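PDB 3K5J: suppressor of fused family protein from Neisseria gonorrhoeae, which is of unknown function but resembles the N-terminal domain of human Suppressor of fused and may, like it, take part in protein binding. Local coordinates for residues L63-F68 against Q95-K100; F117-P122 against R136-L141. One frame throughout, in Å; residues are numbered along the deposited sequence. Where two conformers were deposited one is given.

Contact 1. Residues L63-F68 against Q95-K100; sequences LGQEFF and QFQLGK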
loop_
_atom_site.group_PDB
_atom_site.type_symbol
_atom_site.label_atom_id
_atom_site.label_comp_id
_atom_site.label_asym_id
_atom_site.label_seq_id
_atom_site.Cartn_x
_atom_site.Cartn_y
_atom_site.Cartn_z
ATOM N N LEU A 63 -9.533 -3.412 -11.239
ATOM C CA LEU A 63 -8.105 -3.550 -11.529
ATOM C C LEU A 63 -7.570 -4.973 -11.300
ATOM O O LEU A 63 -6.512 -5.340 -11.831
ATOM C CB LEU A 63 -7.333 -2.567 -10.629
ATOM C CG LEU A 63 -5.939 -2.169 -10.986
ATOM C CD1 LEU A 63 -5.995 -1.373 -12.283
ATOM C CD2 LEU A 63 -5.276 -1.358 -9.863
ATOM N N GLY A 64 -8.254 -5.743 -10.455
ATOM C CA GLY A 64 -7.787 -7.070 -10.096
ATOM C C GLY A 64 -6.823 -7.150 -8.896
ATOM O O GLY A 64 -6.326 -8.222 -8.540
ATOM N N GLN A 65 -6.578 -5.988 -8.271
ATOM C CA GLN A 65 -5.719 -5.925 -7.097
ATOM C C GLN A 65 -6.170 -4.766 -6.180
ATOM O O GLN A 65 -6.771 -3.798 -6.635
ATOM C CB GLN A 65 -4.223 -5.811 -7.434
ATOM C CG GLN A 65 -3.926 -4.680 -8.431
ATOM C CD GLN A 65 -3.552 -5.143 -9.812
ATOM O OE1 GLN A 65 -3.829 -6.284 -10.185
ATOM N NE2 GLN A 65 -2.964 -4.242 -10.599
ATOM N N GLU A 66 -5.838 -4.955 -4.915
ATOM C CA GLU A 66 -5.888 -3.940 -3.873
ATOM C C GLU A 66 -4.466 -3.635 -3.424
ATOM O O GLU A 66 -3.520 -4.342 -3.805
ATOM C CB GLU A 66 -6.674 -4.442 -2.673
ATOM C CG GLU A 66 -8.114 -4.825 -2.938
ATOM C CD GLU A 66 -9.081 -3.735 -3.351
ATOM O OE1 GLU A 66 -8.715 -2.538 -3.291
ATOM O OE2 GLU A 66 -10.229 -4.096 -3.767
ATOM N N PHE A 67 -4.333 -2.604 -2.582
ATOM C CA PHE A 67 -3.033 -2.113 -2.142
ATOM C C PHE A 67 -3.035 -1.932 -0.620
ATOM O O PHE A 67 -4.067 -1.597 -0.020
ATOM C CB PHE A 67 -2.724 -0.780 -2.816
ATOM C CG PHE A 67 -2.696 -0.864 -4.318
ATOM C CD1 PHE A 67 -1.580 -1.393 -4.965
ATOM C CD2 PHE A 67 -3.807 -0.576 -5.071
ATOM C CE1 PHE A 67 -1.571 -1.523 -6.327
ATOM C CE2 PHE A 67 -3.796 -0.754 -6.452
ATOM C CZ PHE A 67 -2.692 -1.229 -7.072
ATOM N N PHE A 68 -1.881 -2.097 0.026
ATOM C CA PHE A 68 -1.791 -1.832 1.447
ATOM C C PHE A 68 -0.498 -1.135 1.828
ATOM O O PHE A 68 0.537 -1.275 1.164
ATOM C CB PHE A 68 -1.976 -3.116 2.299
ATOM C CG PHE A 68 -0.935 -4.145 2.105
ATOM C CD1 PHE A 68 0.205 -4.128 2.915
ATOM C CD2 PHE A 68 -1.074 -5.147 1.182
ATOM C CE1 PHE A 68 1.207 -5.072 2.742
ATOM C CE2 PHE A 68 -0.081 -6.097 1.034
ATOM C CZ PHE A 68 1.063 -6.067 1.798
ATOM N N GLN A 95 -0.739 2.428 -14.591
ATOM C CA GLN A 95 0.282 2.887 -13.651
ATOM C C GLN A 95 0.170 2.220 -12.288
ATOM O O GLN A 95 0.998 2.466 -11.404
ATOM C CB GLN A 95 0.243 4.404 -13.484
ATOM C CG GLN A 95 0.514 5.140 -14.800
ATOM C CD GLN A 95 1.749 4.644 -15.505
ATOM O OE1 GLN A 95 2.816 4.518 -14.899
ATOM N NE2 GLN A 95 1.606 4.329 -16.786
ATOM N N PHE A 96 -0.819 1.347 -12.131
ATOM C CA PHE A 96 -1.044 0.709 -10.821
ATOM C C PHE A 96 -0.870 -0.800 -10.913
ATOM O O PHE A 96 -1.692 -1.587 -10.487
ATOM C CB PHE A 96 -2.406 1.148 -10.256
ATOM C CG PHE A 96 -2.356 2.538 -9.742
ATOM C CD1 PHE A 96 -2.524 3.618 -10.573
ATOM C CD2 PHE A 96 -2.022 2.750 -8.425
ATOM C CE1 PHE A 96 -2.416 4.912 -10.090
ATOM C CE2 PHE A 96 -1.904 4.005 -7.917
ATOM C CZ PHE A 96 -2.053 5.100 -8.741
ATOM N N GLN A 97 0.263 -1.163 -11.477
ATOM C CA GLN A 97 0.627 -2.545 -11.687
ATOM C C GLN A 97 1.900 -2.858 -10.929
ATOM O O GLN A 97 2.663 -1.937 -10.590
ATOM C CB GLN A 97 0.799 -2.809 -13.199
ATOM C CG GLN A 97 -0.406 -2.485 -14.027
ATOM C CD GLN A 97 -1.637 -3.307 -13.682
ATOM O OE1 GLN A 97 -1.547 -4.471 -13.227
ATOM N NE2 GLN A 97 -2.789 -2.713 -13.874
ATOM N N LEU A 98 2.152 -4.150 -10.651
ATOM C CA LEU A 98 3.423 -4.540 -10.031
ATOM C C LEU A 98 4.598 -3.915 -10.749
ATOM O O LEU A 98 4.659 -3.956 -11.998
ATOM C CB LEU A 98 3.676 -6.050 -10.069
ATOM C CG LEU A 98 3.105 -6.869 -8.977
ATOM C CD1 LEU A 98 3.291 -8.337 -9.365
ATOM C CD2 LEU A 98 3.681 -6.543 -7.611
ATOM N N GLY A 99 5.525 -3.404 -9.974
ATOM C CA GLY A 99 6.762 -2.824 -10.460
ATOM C C GLY A 99 6.660 -1.373 -10.849
ATOM O O GLY A 99 7.668 -0.762 -11.173
ATOM N N LYS A 100 5.462 -0.800 -10.809
ATOM C CA LYS A 100 5.338 0.634 -11.046
ATOM C C LYS A 100 5.592 1.383 -9.733
ATOM O O LYS A 100 5.334 0.884 -8.643
ATOM C CB LYS A 100 3.971 0.992 -11.621
ATOM C CG LYS A 100 3.599 0.394 -12.976
ATOM C CD LYS A 100 4.524 0.959 -14.049
ATOM C CE LYS A 100 4.028 0.577 -15.395
ATOM N NZ LYS A 100 4.939 1.192 -16.473
HETATM O O HOH W 1 -5.055 -4.438 -13.933
#
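The side-chain amide nitrogen of Q65, NE2, spends both its hydrogens on the loop 95-100. One goes to F96 O, 2.9 Å from Q65 NE2, which lies in the plane of the F96 carbonyl; the other goes to the side-chain OE1 of Q97, 3.0 Å from Q65 NE2. Both acceptors lie close to the amide plane of Q65, but Q65 NE2 stands above the carbonyl plane of Q97, and the two amide planes are 77° apart. Q97 NE2 donates to a water, 2.8 Å away, which donates in turn to L63 O; Q97 NE2 also bonds P93 O. Beside these bonds there is apolar packing: L63 CD2 lies 3.8 Å from F96 CB, and F67 brings CZ to the same F96 CB. F96 O lies at the edge of the F67 ring, near its plane. The F96 ring itself packs on helix 77-91, where a large hydrophobic group suits the buried setting. At G64, with positive phi, a CB would jam against L63 O. A glutamine suits position 65 because its uncharged NH2 can satisfy two oxygens at once, joining a loop with no regular helix or strand to the strand through directional bonds instead of sheet pairing.

Contact 2. Residues F117-P122 against R136-L141; sequences FLISLP and RFFWLL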
loop_
_atom_site.group_PDB
_atom_site.type_symbol
_atom_site.label_atom_id
_atom_site.label_comp_id
_atom_site.label_asym_id
_atom_site.label_seq_id
_atom_site.Cartn_x
_atom_site.Cartn_y
_atom_site.Cartn_z
ATOM N N PHE A 117 5.858 5.267 -3.525
ATOM C CA PHE A 117 5.783 3.835 -3.248
ATOM C C PHE A 117 6.225 3.061 -4.475
ATOM O O PHE A 117 6.001 3.494 -5.578
ATOM C CB PHE A 117 4.335 3.401 -2.969
ATOM C CG PHE A 117 3.673 4.044 -1.758
ATOM C CD1 PHE A 117 4.193 3.880 -0.468
ATOM C CD2 PHE A 117 2.452 4.688 -1.891
ATOM C CE1 PHE A 117 3.544 4.388 0.626
ATOM C CE2 PHE A 117 1.810 5.210 -0.797
ATOM C CZ PHE A 117 2.358 5.062 0.467
ATOM N N LEU A 118 6.817 1.915 -4.231
ATOM C CA LEU A 118 7.020 0.877 -5.235
ATOM C C LEU A 118 5.990 -0.227 -5.026
ATOM O O LEU A 118 5.901 -0.793 -3.937
ATOM C CB LEU A 118 8.396 0.258 -5.130
ATOM C CG LEU A 118 8.759 -0.901 -6.086
ATOM C CD1 LEU A 118 8.652 -0.464 -7.563
ATOM C CD2 LEU A 118 10.113 -1.559 -5.743
ATOM N N ILE A 119 5.173 -0.473 -6.043
ATOM C CA ILE A 119 4.106 -1.510 -5.972
ATOM C C ILE A 119 4.819 -2.861 -6.014
ATOM O O ILE A 119 5.494 -3.192 -6.998
ATOM C CB ILE A 119 3.063 -1.370 -7.090
ATOM C CG1 ILE A 119 2.361 -0.001 -6.998
ATOM C CG2 ILE A 119 2.074 -2.522 -6.982
ATOM C CD1 ILE A 119 1.430 0.344 -8.115
ATOM N N SER A 120 4.702 -3.591 -4.921
ATOM C CA SER A 120 5.462 -4.804 -4.664
ATOM C C SER A 120 4.616 -6.010 -4.286
ATOM O O SER A 120 3.489 -5.858 -3.808
ATOM C CB SER A 120 6.456 -4.533 -3.540
ATOM O OG SER A 120 7.294 -3.423 -3.829
ATOM N N LEU A 121 5.175 -7.199 -4.467
ATOM C CA LEU A 121 4.558 -8.378 -3.892
ATOM C C LEU A 121 4.616 -8.257 -2.361
ATOM O O LEU A 121 5.477 -7.548 -1.817
ATOM C CB LEU A 121 5.257 -9.641 -4.359
ATOM C CG LEU A 121 5.118 -9.978 -5.823
ATOM C CD1 LEU A 121 6.025 -11.133 -6.240
ATOM C CD2 LEU A 121 3.631 -10.219 -6.231
ATOM N N PRO A 122 3.692 -8.922 -1.646
ATOM C CA PRO A 122 3.521 -8.662 -0.187
ATOM C C PRO A 122 4.506 -9.511 0.628
ATOM O O PRO A 122 4.111 -10.375 1.410
ATOM C CB PRO A 122 2.051 -9.037 0.039
ATOM C CG PRO A 122 1.798 -10.127 -0.956
ATOM C CD PRO A 122 2.530 -9.645 -2.199
ATOM N N ARG A 136 -5.655 -9.824 -6.110
ATOM C CA ARG A 136 -4.407 -9.861 -5.385
ATOM C C ARG A 136 -4.212 -8.639 -4.503
ATOM O O ARG A 136 -4.866 -7.628 -4.698
ATOM C CB ARG A 136 -3.293 -9.933 -6.409
ATOM C CG ARG A 136 -3.333 -11.227 -7.242
ATOM C CD ARG A 136 -2.316 -11.201 -8.371
ATOM N NE ARG A 136 -0.982 -11.488 -7.873
ATOM C CZ ARG A 136 0.112 -11.400 -8.637
ATOM N NH1 ARG A 136 0.065 -10.939 -9.889
ATOM N NH2 ARG A 136 1.258 -11.760 -8.131
ATOM N N PHE A 137 -3.344 -8.765 -3.507
ATOM C CA PHE A 137 -3.038 -7.698 -2.544
ATOM C C PHE A 137 -1.568 -7.344 -2.649
ATOM O O PHE A 137 -0.691 -8.162 -2.338
ATOM C CB PHE A 137 -3.383 -8.153 -1.125
ATOM C CG PHE A 137 -4.883 -8.199 -0.909
ATOM C CD1 PHE A 137 -5.649 -9.252 -1.393
ATOM C CD2 PHE A 137 -5.512 -7.166 -0.252
ATOM C CE1 PHE A 137 -7.010 -9.215 -1.320
ATOM C CE2 PHE A 137 -6.900 -7.149 -0.138
ATOM C CZ PHE A 137 -7.637 -8.191 -0.652
ATOM N N PHE A 138 -1.320 -6.145 -3.145
ATOM C CA PHE A 138 0.027 -5.639 -3.360
ATOM C C PHE A 138 0.427 -4.627 -2.294
ATOM O O PHE A 138 -0.385 -3.855 -1.798
ATOM C CB PHE A 138 0.188 -5.000 -4.773
ATOM C CG PHE A 138 0.018 -5.946 -5.925
ATOM C CD1 PHE A 138 0.202 -7.307 -5.800
ATOM C CD2 PHE A 138 -0.407 -5.454 -7.132
ATOM C CE1 PHE A 138 0.063 -8.124 -6.903
ATOM C CE2 PHE A 138 -0.586 -6.296 -8.236
ATOM C CZ PHE A 138 -0.354 -7.630 -8.087
ATOM N N TRP A 139 1.725 -4.613 -2.002
ATOM C CA TRP A 139 2.339 -3.771 -0.977
ATOM C C TRP A 139 2.854 -2.469 -1.567
ATOM O O TRP A 139 3.603 -2.454 -2.549
ATOM C CB TRP A 139 3.494 -4.565 -0.381
ATOM C CG TRP A 139 4.282 -3.933 0.665
ATOM C CD1 TRP A 139 3.873 -2.997 1.550
ATOM C CD2 TRP A 139 5.604 -4.297 1.050
ATOM N NE1 TRP A 139 4.865 -2.716 2.453
ATOM C CE2 TRP A 139 5.943 -3.508 2.169
ATOM C CE3 TRP A 139 6.549 -5.192 0.557
ATOM C CZ2 TRP A 139 7.169 -3.620 2.814
ATOM C CZ3 TRP A 139 7.771 -5.289 1.176
ATOM C CH2 TRP A 139 8.065 -4.517 2.290
ATOM N N LEU A 140 2.403 -1.362 -0.997
ATOM C CA LEU A 140 2.940 -0.038 -1.284
ATOM C C LEU A 140 4.178 0.204 -0.379
ATOM O O LEU A 140 4.047 0.625 0.766
ATOM C CB LEU A 140 1.860 1.004 -1.052
ATOM C CG LEU A 140 0.663 0.972 -1.997
ATOM C CD1 LEU A 140 -0.439 1.897 -1.552
ATOM C CD2 LEU A 140 1.078 1.210 -3.434
ATOM N N LEU A 141 5.353 -0.078 -0.924
ATOM C CA LEU A 141 6.601 -0.010 -0.179
ATOM C C LEU A 141 7.199 1.401 -0.343
ATOM O O LEU A 141 7.507 1.801 -1.471
ATOM C CB LEU A 141 7.572 -1.050 -0.746
ATOM C CG LEU A 141 9.042 -0.939 -0.336
ATOM C CD1 LEU A 141 9.173 -0.970 1.192
ATOM C CD2 LEU A 141 9.847 -2.053 -1.016
#
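F117 turns one ring face to L140, whose CB lies 3.7 Å from the ring centroid and 17° off its normal, a CH-pi contact offset toward the rim. L140 CD1 continues the contact along the CD2-CE2 side of the ring. On the same face of the sheet as L140, I119 runs beside it, pointing the same way, while I119 CG2 meets F138 CB at 3.8 Å. Farther along, L121 and F138 also lie side by side, and the guanidinium of R136, salt-bridged to E130, has F138 CE1 over the centre of one face. The other face of the sheet carries L118, S120, W139 and L141. There L141 CB sits over the indole of W139, and L121 O approaches the indole edge, 3.5 Å from W139 CE3. The small S120, modelled in two conformers, fits between these larger groups. Hydrogen-bonded pairs L118-L141 and S120-W139 flank the non-hydrogen-bonded pair I119-L140; in the first, L141 N lies 3.1 Å from L118 O. This is regular antiparallel pairing within a mixed sheet, with apolar side chains packing on helix 77-91 from one face and helix 156-166 from the other.

How the contacts relate
The two contacts have centres about 7 Å apart and are joined through strand 135-143, which belongs to contact 2 and pairs parallel with strand 65-71 of contact 1 and antiparallel with strand 116-120. They follow one another along the chain, contact 1 closing before contact 2 opens. E66 N lies 2.9 Å from R136 O and F68 O lies 2.9 Å from L140 N, both probable hydrogen bonds joining the neighbouring strands. The loop 95-100 also reaches contact 2, with L98 packing against S120. Helix 77-91 touches side chains of both contacts, F96 in one and F117 and L140 in the other. Together they join the loop, this helix and three strands into one buried region of the Sufu-like fold.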